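Local atomic coordinates of glycosyl hydrolase family 88 (PDB entry 3WIW), a protein that probably hydrolyses unsaturated oligosaccharides derived from heparin, releasing the unsaturated uronic acid from the non-reducing end. Residues D29-K33 with Y388-I394; Q42-A46 with G350-I356; N55-V59 with E369-N375; Y84-L88 with L382-K386; L340-L346 with I356-S360. One frame throughout, in Å; residues are numbered along the deposited sequence. Where two conformers were deposited one is given.

Contact 1 of 5, residues D29-K33 with Y388-I394; sequences DDWLK and YAEIKKI
Trp31 and Tyr388 meet as an offset edge-to-face aromatic pair: the six-membered ring of the indole turns its edge toward one face of the phenol ring, with the centroids 5.3 Å apart and the planes at 62°. Trp31 CZ2 does the touching, 3.6 Å from Tyr388 CE2. Apolar contacts continue the line. Leu32 CD2 lies at the edge of the Tyr388 ring and also meets Ile394 CD1 tip to tip, at 3.6 Å; a chi1 of 174° sets CG of Leu32 opposite the backbone N, and this carries CD2 to both partners. The polar part runs through one water, which accepts from Trp31 NE1 and donates to Asp29 OD1 and to Tyr388 OH, the last at 2.7 Å. Tyr388 OH is also bonded to Glu334. In one conformer of Lys392, NZ comes to 4.4 Å of Asp29 OD1, opposite charges near each other but not in contact, while Asp29 OD2 rests 3.5 Å from Ile394 CD1. Shortening Asp29 to an alanine would probably rob the water of one acceptor and uncover the end of Ile394. Here the first and last helices of an alpha6/alpha6-barrel chain pack together, the last one ending in a Schellman motif with Lys393 at positive phi as its C-prime residue.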
# COMPACT_ATOMS: atom_id res chain seq x y z
N ASP A 29 9.58 8.42 23.18
CA ASP A 29 9.33 7.37 22.20
C ASP A 29 8.51 6.19 22.74
O ASP A 29 8.40 5.15 22.09
CB ASP A 29 10.66 6.85 21.65
CG ASP A 29 11.53 7.97 21.08
OD1 ASP A 29 10.98 8.89 20.44
OD2 ASP A 29 12.77 7.91 21.26
N ASP A 30 7.95 6.34 23.94
CA ASP A 30 7.22 5.25 24.57
C ASP A 30 6.05 4.74 23.73
O ASP A 30 5.79 3.53 23.69
CB ASP A 30 6.72 5.67 25.96
CG ASP A 30 7.80 5.58 27.02
OD1 ASP A 30 8.94 5.21 26.68
OD2 ASP A 30 7.51 5.87 28.20
N TRP A 31 5.34 5.65 23.07
CA TRP A 31 4.22 5.29 22.21
C TRP A 31 4.67 4.28 21.15
O TRP A 31 3.95 3.33 20.86
CB TRP A 31 3.60 6.53 21.56
CG TRP A 31 4.54 7.21 20.62
CD1 TRP A 31 5.49 8.15 20.94
CD2 TRP A 31 4.67 6.98 19.21
NE1 TRP A 31 6.19 8.52 19.81
CE2 TRP A 31 5.71 7.81 18.74
CE3 TRP A 31 4.02 6.13 18.31
CZ2 TRP A 31 6.09 7.84 17.39
CZ3 TRP A 31 4.40 6.16 16.98
CH2 TRP A 31 5.43 7.01 16.53
N LEU A 32 5.86 4.47 20.61
CA LEU A 32 6.37 3.62 19.54
C LEU A 32 6.75 2.25 20.09
O LEU A 32 6.44 1.22 19.48
CB LEU A 32 7.57 4.30 18.89
CG LEU A 32 8.31 3.49 17.83
CD1 LEU A 32 7.46 3.34 16.58
CD2 LEU A 32 9.63 4.16 17.53
N LYS A 33 7.40 2.23 21.24
CA LYS A 33 7.77 0.97 21.87
C LYS A 33 6.56 0.15 22.30
O LYS A 33 6.51 -1.06 22.10
CB LYS A 33 8.76 1.21 23.02
CG LYS A 33 10.09 1.78 22.51
CD LYS A 33 10.97 2.33 23.61
CE LYS A 33 12.13 3.10 22.99
NZ LYS A 33 12.97 3.78 24.02
N TYR A 388 10.21 5.07 10.48
CA TYR A 388 10.33 6.05 11.53
C TYR A 388 11.47 5.66 12.49
O TYR A 388 12.32 6.48 12.83
CB TYR A 388 9.00 6.15 12.29
CG TYR A 388 9.02 7.14 13.43
CD1 TYR A 388 8.70 8.47 13.21
CD2 TYR A 388 9.35 6.75 14.71
CE1 TYR A 388 8.70 9.39 14.24
CE2 TYR A 388 9.34 7.66 15.77
CZ TYR A 388 9.02 8.98 15.51
OH TYR A 388 9.04 9.89 16.53
N ALA A 389 11.47 4.41 12.94
CA ALA A 389 12.51 3.95 13.84
C ALA A 389 13.91 4.02 13.21
O ALA A 389 14.89 4.29 13.91
CB ALA A 389 12.21 2.54 14.33
N GLU A 390 14.01 3.80 11.90
CA GLU A 390 15.29 3.88 11.22
C GLU A 390 15.81 5.31 11.20
O GLU A 390 16.99 5.56 11.44
CB GLU A 390 15.16 3.33 9.80
CG GLU A 390 16.37 3.59 8.89
CD GLU A 390 17.67 3.00 9.43
OE1 GLU A 390 17.62 2.04 10.23
OE2 GLU A 390 18.74 3.51 9.04
N ILE A 391 14.91 6.26 10.93
CA ILE A 391 15.29 7.67 10.91
C ILE A 391 15.76 8.11 12.29
O ILE A 391 16.80 8.75 12.43
CB ILE A 391 14.12 8.56 10.43
CG1 ILE A 391 13.88 8.33 8.93
CG2 ILE A 391 14.41 10.05 10.70
CD1 ILE A 391 12.54 8.87 8.45
N LYS A 392 15.00 7.74 13.32
CA LYS A 392 15.29 8.15 14.69
C LYS A 392 16.36 7.29 15.37
O LYS A 392 16.83 7.62 16.46
CB LYS A 392 14.00 8.11 15.51
CG LYS A 392 12.96 9.14 15.08
CD LYS A 392 13.23 10.50 15.71
CE LYS A 392 12.81 10.50 17.18
NZ LYS A 392 12.90 11.86 17.79
N LYS A 393 16.73 6.19 14.72
CA LYS A 393 17.72 5.23 15.28
C LYS A 393 17.25 4.61 16.58
O LYS A 393 18.01 4.48 17.55
CB LYS A 393 19.11 5.86 15.43
CG LYS A 393 19.61 6.41 14.12
CD LYS A 393 21.06 6.77 14.20
CE LYS A 393 21.47 7.57 12.99
NZ LYS A 393 22.92 7.70 13.03
N ILE A 394 15.99 4.23 16.60
CA ILE A 394 15.38 3.62 17.77
C ILE A 394 15.38 2.10 17.64
O ILE A 394 14.86 1.54 16.66
CB ILE A 394 13.93 4.11 18.00
CG1 ILE A 394 13.90 5.62 18.27
CG2 ILE A 394 13.30 3.36 19.17
CD1 ILE A 394 12.54 6.26 18.13
O HOH W 1 8.75 9.84 19.25

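Contact 2 of 5, residues Q42-A46 with G350-I356; sequences QLTRA and GENQFFI
Phe354 and Gln42 bury the most surface here, and Arg45 follows. The Gln42 side chain bends at chi2 (-64°), which carries its amide to the backbone of the 350-356 loop, where three hydrogen bonds hold it. OE1 accepts from Gly350 N at 2.7 Å, the donor standing above the carbonyl plane. NE2 spends both hydrogens: one goes to Glu351 O at 3.0 Å, lying in the amide plane, and the other to Phe355 O, tilted from that plane and also 3.0 Å from NE2. With three bonds engaged, the amide is fixed in its rotation and in which end is oxygen. Each of the two carbonyls is shared: Phe354 N reaches Glu351 O, and in one conformer Asn352 ND2 reaches Phe355 O, each from the face opposite to Gln42. The Phe354 ring offers one face to Arg45 CB, a CH-pi contact 3.5 Å from the centroid, and has Gln42 OE1 at its edge. Bends at chi2 and chi3 fold Arg45 back, and Phe354 CZ lies over one face of its guanidinium, but with the planes 51° apart the groups are not stacked. Phe354 CB touches Ala46 CB at 3.8 Å. On the side of helix 30-49 facing helices 77-89 and 375-392, Leu43 meets Ile356 and packs on Phe78 and Leu82 of the first and Leu382 of the second, while Phe355 covers strand 55-59 at Pro56 and Val59.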
# COMPACT_ATOMS: atom_id res chain seq x y z
N GLN A 42 -0.08 -9.25 18.59
CA GLN A 42 -1.18 -9.45 17.65
C GLN A 42 -0.77 -10.41 16.53
O GLN A 42 -1.49 -11.37 16.23
CB GLN A 42 -1.64 -8.11 17.07
CG GLN A 42 -2.34 -7.18 18.09
CD GLN A 42 -3.65 -7.75 18.62
OE1 GLN A 42 -3.65 -8.67 19.43
NE2 GLN A 42 -4.78 -7.21 18.15
N LEU A 43 0.40 -10.17 15.94
CA LEU A 43 0.90 -10.99 14.85
C LEU A 43 1.16 -12.41 15.33
O LEU A 43 0.90 -13.37 14.60
CB LEU A 43 2.18 -10.40 14.27
CG LEU A 43 1.97 -9.12 13.47
CD1 LEU A 43 3.33 -8.53 13.07
CD2 LEU A 43 1.06 -9.34 12.24
N THR A 44 1.69 -12.56 16.54
CA THR A 44 1.95 -13.88 17.09
C THR A 44 0.65 -14.68 17.19
O THR A 44 0.57 -15.84 16.75
CB THR A 44 2.62 -13.78 18.47
OG1 THR A 44 3.86 -13.09 18.33
CG2 THR A 44 2.85 -15.16 19.09
N ARG A 45 -0.39 -14.05 17.73
CA ARG A 45 -1.68 -14.71 17.87
C ARG A 45 -2.32 -14.95 16.50
O ARG A 45 -2.92 -16.01 16.27
CB ARG A 45 -2.62 -13.86 18.72
CG ARG A 45 -2.16 -13.61 20.16
CD ARG A 45 -2.18 -14.85 21.01
NE ARG A 45 -3.46 -15.57 21.06
CZ ARG A 45 -4.49 -15.29 21.86
NH1 ARG A 45 -4.48 -14.24 22.68
NH2 ARG A 45 -5.57 -16.06 21.82
N ALA A 46 -2.25 -13.98 15.59
CA ALA A 46 -2.81 -14.15 14.25
C ALA A 46 -2.19 -15.36 13.54
O ALA A 46 -2.90 -16.19 12.96
CB ALA A 46 -2.60 -12.90 13.43
N GLY A 350 -4.83 -9.01 21.89
CA GLY A 350 -5.82 -10.05 21.95
C GLY A 350 -7.17 -9.70 21.37
O GLY A 350 -8.01 -10.59 21.19
N GLU A 351 -7.39 -8.42 21.07
CA GLU A 351 -8.67 -7.96 20.53
C GLU A 351 -8.66 -7.75 19.02
O GLU A 351 -7.65 -7.98 18.37
CB GLU A 351 -9.10 -6.68 21.25
CG GLU A 351 -9.15 -6.92 22.77
CD GLU A 351 -9.83 -5.81 23.54
OE1 GLU A 351 -10.19 -4.78 22.93
OE2 GLU A 351 -10.00 -5.98 24.78
N ASN A 352 -9.79 -7.32 18.46
CA ASN A 352 -9.82 -6.90 17.05
C ASN A 352 -9.48 -8.05 16.08
O ASN A 352 -8.97 -7.81 14.99
CB ASN A 352 -8.83 -5.72 16.86
CG ASN A 352 -9.13 -4.85 15.65
OD1 ASN A 352 -10.28 -4.62 15.29
ND2 ASN A 352 -8.07 -4.35 15.01
N GLN A 353 -9.78 -9.29 16.48
CA GLN A 353 -9.44 -10.46 15.67
C GLN A 353 -7.96 -10.50 15.29
O GLN A 353 -7.57 -11.06 14.26
CB GLN A 353 -10.37 -10.57 14.45
CG GLN A 353 -11.86 -10.73 14.84
CD GLN A 353 -12.21 -12.15 15.33
OE1 GLN A 353 -11.37 -12.84 15.89
NE2 GLN A 353 -13.44 -12.58 15.07
N PHE A 354 -7.13 -9.94 16.18
CA PHE A 354 -5.67 -9.90 16.06
C PHE A 354 -5.14 -8.97 14.97
O PHE A 354 -3.93 -8.97 14.70
CB PHE A 354 -5.06 -11.31 15.92
CG PHE A 354 -5.54 -12.28 16.97
CD1 PHE A 354 -5.52 -11.95 18.32
CD2 PHE A 354 -6.04 -13.53 16.60
CE1 PHE A 354 -5.97 -12.85 19.27
CE2 PHE A 354 -6.48 -14.43 17.55
CZ PHE A 354 -6.45 -14.09 18.88
N PHE A 355 -6.01 -8.17 14.36
CA PHE A 355 -5.53 -7.09 13.53
C PHE A 355 -4.92 -5.99 14.40
O PHE A 355 -5.32 -5.81 15.55
CB PHE A 355 -6.65 -6.49 12.69
CG PHE A 355 -7.16 -7.39 11.62
CD1 PHE A 355 -6.51 -7.47 10.39
CD2 PHE A 355 -8.29 -8.17 11.81
CE1 PHE A 355 -6.98 -8.30 9.37
CE2 PHE A 355 -8.78 -9.00 10.80
CZ PHE A 355 -8.12 -9.07 9.57
N ILE A 356 -4.01 -5.23 13.83
CA ILE A 356 -3.27 -4.23 14.59
C ILE A 356 -4.03 -2.89 14.70
O ILE A 356 -4.18 -2.36 15.79
CB ILE A 356 -1.88 -4.02 13.98
CG1 ILE A 356 -1.06 -5.33 14.05
CG2 ILE A 356 -1.14 -2.89 14.68
CD1 ILE A 356 0.21 -5.36 13.24

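Contact 3 of 5, residues N55-V59 with E369-N375; sequences NPRSV and EIDTPLN
The guanidinium of Arg57 receives the carboxylate of Glu369 at its edge, side-on, with one nitrogen for each oxygen and the two planes 42° apart. Arg57 NE reaches Glu369 OE2 on its syn side at 2.8 Å; NH2 meets OE1 at 3.0 Å in a nearly straight bond, within the guanidinium plane but above that of the carboxylate. Ser58 OG donates to the anti side of the same Glu369 OE2, at 2.6 Å, so this oxygen is gripped twice. The remaining nitrogen, Arg57 NH1, pairs with Asp72. Backbone and amide bonds sew the rest: Asn375 N to Arg57 O and Asn375 ND2 to Pro56 O, both 3.0 Å, and Val59 N to Thr372 OG1 at 2.9 Å. Arg57 and Ser58 form a classic beta bulge opposite Arg66, which fits two successive side chains serving one carboxylate. The site lies beside the predicted active centre: Leu374 is about 5 Å from Arg246, a predicted substrate-binding residue, side chain to side chain.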
# COMPACT_ATOMS: atom_id res chain seq x y z
N ASN A 55 -5.57 -15.95 4.27
CA ASN A 55 -5.05 -14.88 5.11
C ASN A 55 -6.13 -13.98 5.68
O ASN A 55 -7.15 -13.74 5.03
CB ASN A 55 -4.05 -14.07 4.30
CG ASN A 55 -2.86 -14.90 3.93
OD1 ASN A 55 -2.11 -15.33 4.81
ND2 ASN A 55 -2.71 -15.21 2.65
N PRO A 56 -5.92 -13.46 6.89
CA PRO A 56 -6.94 -12.55 7.45
C PRO A 56 -6.99 -11.25 6.65
O PRO A 56 -5.94 -10.66 6.38
CB PRO A 56 -6.43 -12.32 8.87
CG PRO A 56 -4.96 -12.50 8.78
CD PRO A 56 -4.75 -13.60 7.78
N ARG A 57 -8.20 -10.83 6.28
CA ARG A 57 -8.38 -9.61 5.50
C ARG A 57 -9.07 -8.47 6.26
O ARG A 57 -8.57 -7.37 6.32
CB ARG A 57 -9.14 -9.90 4.21
CG ARG A 57 -9.48 -8.65 3.41
CD ARG A 57 -10.08 -8.98 2.04
NE ARG A 57 -10.77 -7.83 1.48
CZ ARG A 57 -11.02 -7.61 0.19
NH1 ARG A 57 -10.54 -8.43 -0.75
NH2 ARG A 57 -11.72 -6.52 -0.16
N SER A 58 -10.25 -8.74 6.81
CA SER A 58 -11.03 -7.70 7.47
C SER A 58 -12.01 -8.37 8.42
O SER A 58 -12.07 -9.60 8.51
CB SER A 58 -11.76 -6.80 6.46
OG SER A 58 -12.64 -7.56 5.65
N VAL A 59 -12.78 -7.56 9.15
CA VAL A 59 -13.77 -8.09 10.08
C VAL A 59 -15.16 -7.73 9.56
O VAL A 59 -15.47 -6.56 9.32
CB VAL A 59 -13.53 -7.56 11.49
CG1 VAL A 59 -14.62 -8.05 12.46
CG2 VAL A 59 -12.15 -8.00 12.00
N GLU A 369 -16.77 -3.23 3.75
CA GLU A 369 -15.64 -3.01 4.66
C GLU A 369 -15.61 -1.58 5.19
O GLU A 369 -14.57 -0.91 5.16
CB GLU A 369 -14.32 -3.42 3.98
CG GLU A 369 -14.24 -4.94 3.72
CD GLU A 369 -13.02 -5.39 2.93
OE1 GLU A 369 -12.63 -4.69 1.98
OE2 GLU A 369 -12.44 -6.45 3.26
N ILE A 370 -16.73 -1.12 5.71
CA ILE A 370 -16.79 0.22 6.27
C ILE A 370 -16.46 0.16 7.76
O ILE A 370 -17.18 -0.48 8.53
CB ILE A 370 -18.17 0.88 6.09
CG1 ILE A 370 -18.54 0.96 4.60
CG2 ILE A 370 -18.16 2.26 6.73
CD1 ILE A 370 -20.01 1.34 4.37
N ASP A 371 -15.38 0.83 8.14
CA ASP A 371 -14.99 0.98 9.55
C ASP A 371 -14.59 -0.37 10.16
O ASP A 371 -15.19 -0.84 11.11
CB ASP A 371 -16.05 1.72 10.41
CG ASP A 371 -15.50 2.16 11.74
OD1 ASP A 371 -14.28 2.10 11.94
OD2 ASP A 371 -16.26 2.56 12.62
N THR A 372 -13.57 -0.99 9.57
CA THR A 372 -13.08 -2.31 9.94
C THR A 372 -11.56 -2.28 9.86
O THR A 372 -10.99 -1.50 9.08
CB THR A 372 -13.58 -3.42 8.92
OG1 THR A 372 -12.85 -4.65 9.12
CG2 THR A 372 -13.31 -3.04 7.49
N PRO A 373 -10.88 -3.12 10.65
CA PRO A 373 -9.48 -3.36 10.31
C PRO A 373 -9.34 -3.93 8.89
O PRO A 373 -10.24 -4.59 8.38
CB PRO A 373 -9.07 -4.45 11.30
CG PRO A 373 -10.34 -5.16 11.59
CD PRO A 373 -11.36 -4.05 11.68
N LEU A 374 -8.20 -3.64 8.27
CA LEU A 374 -7.86 -4.20 6.97
C LEU A 374 -6.40 -4.58 6.99
O LEU A 374 -5.54 -3.85 7.51
CB LEU A 374 -8.16 -3.18 5.88
CG LEU A 374 -9.57 -3.35 5.25
CD1 LEU A 374 -10.02 -2.08 4.55
CD2 LEU A 374 -9.50 -4.54 4.26
N ASN A 375 -6.10 -5.74 6.40
CA ASN A 375 -4.74 -6.24 6.43
C ASN A 375 -3.69 -5.27 5.85
O ASN A 375 -2.59 -5.14 6.40
CB ASN A 375 -4.66 -7.64 5.82
CG ASN A 375 -5.18 -7.73 4.38
OD1 ASN A 375 -5.40 -6.72 3.68
ND2 ASN A 375 -5.38 -8.97 3.91

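Contact 4 of 5, residues Y84-L88 with L382-K386; sequences YGYEL and LEALK
Tyr84 packs against Leu382 and Glu383 where two helices of the alpha6/alpha6 barrel, 77-89 and 375-392, run nearly parallel, their local axes 9.7 Å apart and inclined by 24°. Tyr84 CB sits 4.0 Å from Leu382 CB; with CG anti to the carbonyl carbon (chi1 -74°), the ring points crosswise to the axis of 382-386, alongside the Glu383 side chain. CD2 comes near the backbone N of Glu383, and CE2 comes to 3.4 Å from Glu383 CB. Nearer the CE1 edge, on the same side of the ring plane, Lys386 NZ approaches CE1 to 3.6 Å; Lys386 has two conformers, and this holds for one of them. At the tip, Tyr84 OH donates to Glu383 OE1, using the anti lone pair. The extended Glu383 points the same way as the tyrosine, and its other oxygen is taken by Tyr253 and Ser314, which should help hold the carboxylate in place. In that conformer Lys386 crosses the ring at about a right angle and makes a salt bridge with Glu87 OE1, NZ standing 2.8 Å away and above the carboxylate plane; Arg130 pairs with the second oxygen of Glu87. Beside these polar groups the contact is apolar: Leu88 CD1 meets Leu382 CD2, and Leu88 CD2 rests 3.7 Å from Lys386 CA. Leu382 CD1 ends 4.1 Å from the backbone N of Gly85, a position with no side chain.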
# COMPACT_ATOMS: atom_id res chain seq x y z
N TYR A 84 7.61 -7.68 8.38
CA TYR A 84 7.87 -6.42 9.07
C TYR A 84 7.92 -6.55 10.60
O TYR A 84 8.77 -5.96 11.26
CB TYR A 84 6.85 -5.36 8.66
CG TYR A 84 7.03 -4.78 7.26
CD1 TYR A 84 8.24 -4.88 6.55
CD2 TYR A 84 5.96 -4.12 6.66
CE1 TYR A 84 8.37 -4.31 5.28
CE2 TYR A 84 6.09 -3.56 5.39
CZ TYR A 84 7.29 -3.64 4.72
OH TYR A 84 7.40 -3.07 3.47
N GLY A 85 7.02 -7.35 11.18
CA GLY A 85 7.02 -7.62 12.60
C GLY A 85 8.34 -8.26 13.01
O GLY A 85 8.90 -7.92 14.04
N TYR A 86 8.85 -9.18 12.19
CA TYR A 86 10.15 -9.79 12.43
C TYR A 86 11.27 -8.75 12.39
O TYR A 86 12.15 -8.74 13.25
CB TYR A 86 10.42 -10.90 11.42
CG TYR A 86 11.84 -11.41 11.44
CD1 TYR A 86 12.39 -11.93 12.60
CD2 TYR A 86 12.62 -11.39 10.29
CE1 TYR A 86 13.70 -12.40 12.63
CE2 TYR A 86 13.91 -11.86 10.32
CZ TYR A 86 14.45 -12.37 11.48
OH TYR A 86 15.75 -12.83 11.47
N GLU A 87 11.24 -7.88 11.39
CA GLU A 87 12.29 -6.86 11.28
C GLU A 87 12.30 -5.89 12.46
O GLU A 87 13.36 -5.50 12.95
CB GLU A 87 12.17 -6.09 9.97
CG GLU A 87 12.46 -6.93 8.76
CD GLU A 87 12.50 -6.09 7.51
OE1 GLU A 87 11.42 -5.76 6.99
OE2 GLU A 87 13.61 -5.72 7.07
N LEU A 88 11.11 -5.51 12.94
CA LEU A 88 11.02 -4.59 14.06
C LEU A 88 11.53 -5.24 15.33
O LEU A 88 12.26 -4.62 16.11
CB LEU A 88 9.56 -4.15 14.26
CG LEU A 88 9.00 -3.18 13.22
CD1 LEU A 88 7.49 -3.11 13.26
CD2 LEU A 88 9.59 -1.78 13.40
N LEU A 382 3.04 -0.90 9.92
CA LEU A 382 4.33 -1.41 10.39
C LEU A 382 5.47 -0.93 9.50
O LEU A 382 6.58 -0.67 9.99
CB LEU A 382 4.34 -2.94 10.54
CG LEU A 382 3.41 -3.50 11.61
CD1 LEU A 382 3.80 -4.94 11.89
CD2 LEU A 382 3.44 -2.68 12.91
N GLU A 383 5.23 -0.78 8.20
CA GLU A 383 6.27 -0.24 7.32
C GLU A 383 6.66 1.16 7.78
O GLU A 383 7.85 1.49 7.89
CB GLU A 383 5.77 -0.20 5.89
CG GLU A 383 6.86 0.14 4.90
CD GLU A 383 6.28 0.18 3.52
OE1 GLU A 383 6.35 -0.85 2.83
OE2 GLU A 383 5.72 1.23 3.12
N ALA A 384 5.65 1.96 8.13
CA ALA A 384 5.90 3.31 8.62
C ALA A 384 6.66 3.31 9.96
O ALA A 384 7.59 4.11 10.16
CB ALA A 384 4.58 4.09 8.73
N LEU A 385 6.29 2.41 10.87
CA LEU A 385 7.02 2.29 12.13
C LEU A 385 8.49 1.94 11.88
O LEU A 385 9.38 2.48 12.53
CB LEU A 385 6.41 1.23 13.05
CG LEU A 385 4.99 1.48 13.56
CD1 LEU A 385 4.66 0.53 14.69
CD2 LEU A 385 4.79 2.91 14.03
N LYS A 386 8.75 1.02 10.96
CA LYS A 386 10.12 0.65 10.65
C LYS A 386 10.89 1.85 10.06
O LYS A 386 12.02 2.11 10.45
CB LYS A 386 10.13 -0.54 9.69
CG LYS A 386 11.50 -1.15 9.50
CD LYS A 386 11.47 -2.41 8.63
CE LYS A 386 10.98 -2.10 7.22
NZ LYS A 386 11.58 -3.05 6.22

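Contact 5 of 5, residues L340-L346 with I356-S360; sequences LSSDEYL and ILKHS
Leu346 and Leu357 are joined by a single beta bridge, in which Lys358 N donates to Tyr345 O at 2.8 Å, in the carbonyl plane. It closes an irregular loop between helix 327-340 and strand 360-361 of the alpha6/alpha6-barrel fold. Lys358, bent at chi3 (-73°), swings its ammonium onto the turn: NZ donates to Asp343 O at 2.9 Å, again in the carbonyl plane, and weakly to Glu344 O. A leucine in place of Lys358 would probably leave both carbonyls without this donor and the turn less firmly held. His359 sets its ring edge against the face of Tyr345, the planes at 84° and the centroids 5.1 Å apart, and its ND1 is bonded to Asp371. Its NE2 lies 2.9 Å from Glu344 O. Leu346 CD1 lies beside Ile356 CG2, at 3.7 Å, the two side chains pointing the same way. Leu357 crosses Leu340 at about a right angle, bringing its CD1 to 4.2 Å from Leu340 CD1.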
# COMPACT_ATOMS: atom_id res chain seq x y z
N LEU A 340 -2.49 7.01 15.02
CA LEU A 340 -2.73 5.60 14.72
C LEU A 340 -2.35 4.68 15.87
O LEU A 340 -2.91 3.60 16.00
CB LEU A 340 -2.00 5.18 13.44
CG LEU A 340 -2.58 5.76 12.15
CD1 LEU A 340 -1.74 5.20 11.02
CD2 LEU A 340 -4.05 5.38 11.93
N SER A 341 -1.40 5.12 16.70
CA SER A 341 -0.90 4.33 17.82
C SER A 341 -1.67 4.55 19.12
O SER A 341 -1.38 3.91 20.13
CB SER A 341 0.59 4.62 18.06
OG SER A 341 1.34 4.37 16.89
N SER A 342 -2.64 5.47 19.09
CA SER A 342 -3.46 5.78 20.26
C SER A 342 -4.55 4.72 20.44
O SER A 342 -4.83 3.93 19.55
CB SER A 342 -4.07 7.18 20.12
OG SER A 342 -5.12 7.21 19.19
N ASP A 343 -5.21 4.74 21.59
CA ASP A 343 -6.28 3.80 21.89
C ASP A 343 -7.38 3.79 20.84
O ASP A 343 -7.96 2.75 20.58
CB ASP A 343 -6.91 4.19 23.25
CG ASP A 343 -8.17 3.38 23.59
OD1 ASP A 343 -9.31 3.78 23.22
OD2 ASP A 343 -8.02 2.32 24.22
N GLU A 344 -7.64 4.94 20.23
CA GLU A 344 -8.70 5.08 19.25
C GLU A 344 -8.45 4.20 18.03
O GLU A 344 -9.40 3.66 17.46
CB GLU A 344 -8.77 6.53 18.80
CG GLU A 344 -9.89 6.83 17.82
CD GLU A 344 -9.91 8.30 17.40
OE1 GLU A 344 -9.02 9.08 17.81
OE2 GLU A 344 -10.83 8.68 16.64
N TYR A 345 -7.18 4.05 17.62
CA TYR A 345 -6.82 3.32 16.40
C TYR A 345 -6.08 2.00 16.58
O TYR A 345 -6.16 1.12 15.73
CB TYR A 345 -6.04 4.23 15.43
CG TYR A 345 -6.94 5.23 14.76
CD1 TYR A 345 -7.62 4.91 13.59
CD2 TYR A 345 -7.14 6.48 15.32
CE1 TYR A 345 -8.46 5.82 12.97
CE2 TYR A 345 -7.99 7.41 14.70
CZ TYR A 345 -8.66 7.06 13.55
OH TYR A 345 -9.52 7.94 12.92
N LEU A 346 -5.36 1.86 17.69
CA LEU A 346 -4.52 0.69 17.89
C LEU A 346 -5.25 -0.33 18.76
O LEU A 346 -5.59 -0.03 19.92
CB LEU A 346 -3.20 1.09 18.54
CG LEU A 346 -2.21 -0.04 18.81
CD1 LEU A 346 -1.60 -0.51 17.49
CD2 LEU A 346 -1.13 0.39 19.74
N ILE A 356 -4.01 -5.23 13.83
CA ILE A 356 -3.27 -4.23 14.59
C ILE A 356 -4.03 -2.89 14.70
O ILE A 356 -4.18 -2.36 15.79
CB ILE A 356 -1.88 -4.02 13.98
CG1 ILE A 356 -1.06 -5.33 14.05
CG2 ILE A 356 -1.14 -2.89 14.68
CD1 ILE A 356 0.21 -5.36 13.24
N LEU A 357 -4.52 -2.36 13.58
CA LEU A 357 -5.27 -1.10 13.56
C LEU A 357 -6.77 -1.31 13.36
O LEU A 357 -7.22 -2.36 12.88
CB LEU A 357 -4.77 -0.21 12.43
CG LEU A 357 -3.35 0.32 12.53
CD1 LEU A 357 -3.07 1.26 11.35
CD2 LEU A 357 -3.11 1.02 13.84
N LYS A 358 -7.52 -0.29 13.74
CA LYS A 358 -8.96 -0.22 13.50
C LYS A 358 -9.30 0.87 12.48
O LYS A 358 -8.43 1.65 12.08
CB LYS A 358 -9.65 0.11 14.82
CG LYS A 358 -9.46 -0.98 15.87
CD LYS A 358 -10.01 -0.57 17.24
CE LYS A 358 -9.15 0.48 17.95
NZ LYS A 358 -9.84 1.02 19.17
N HIS A 359 -10.56 0.91 12.03
CA HIS A 359 -11.10 2.10 11.34
C HIS A 359 -10.58 2.38 9.93
O HIS A 359 -10.25 3.53 9.61
CB HIS A 359 -10.96 3.38 12.19
CG HIS A 359 -11.46 3.25 13.59
ND1 HIS A 359 -12.73 2.81 13.90
CD2 HIS A 359 -10.85 3.52 14.77
CE1 HIS A 359 -12.88 2.83 15.22
NE2 HIS A 359 -11.74 3.23 15.76
N SER A 360 -10.48 1.35 9.09
CA SER A 360 -10.31 1.56 7.65
C SER A 360 -11.63 1.47 6.90
O SER A 360 -12.63 0.97 7.44
CB SER A 360 -9.30 0.58 7.05
OG SER A 360 -8.00 0.91 7.48

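How the contacts relate
Contact 1 joins the first and last helices, 30-49 and 375-392, an arrangement consistent with closing the barrel by the ends of its chain. Helix 30-49 also serves contact 2, and helix 375-392 also serves contact 4. Contacts 1 and 4 have centres 11 Å apart and touch through Leu32 and Leu385. Contact 1 spans nearly the whole chain and encloses the other four in sequence. Contacts 2, 3 and 5 gather at the other end, centres 12 Å apart in each pair; contacts 2 and 5 share Ile356, and contact 3 meets contact 5 through Asp371 and His359. Contact 3, about 26 Å from contact 1 between centres, lies nearest the predicted active site. Leu382 links contacts 2, 4 and 5 by touching Leu43 and Ile356.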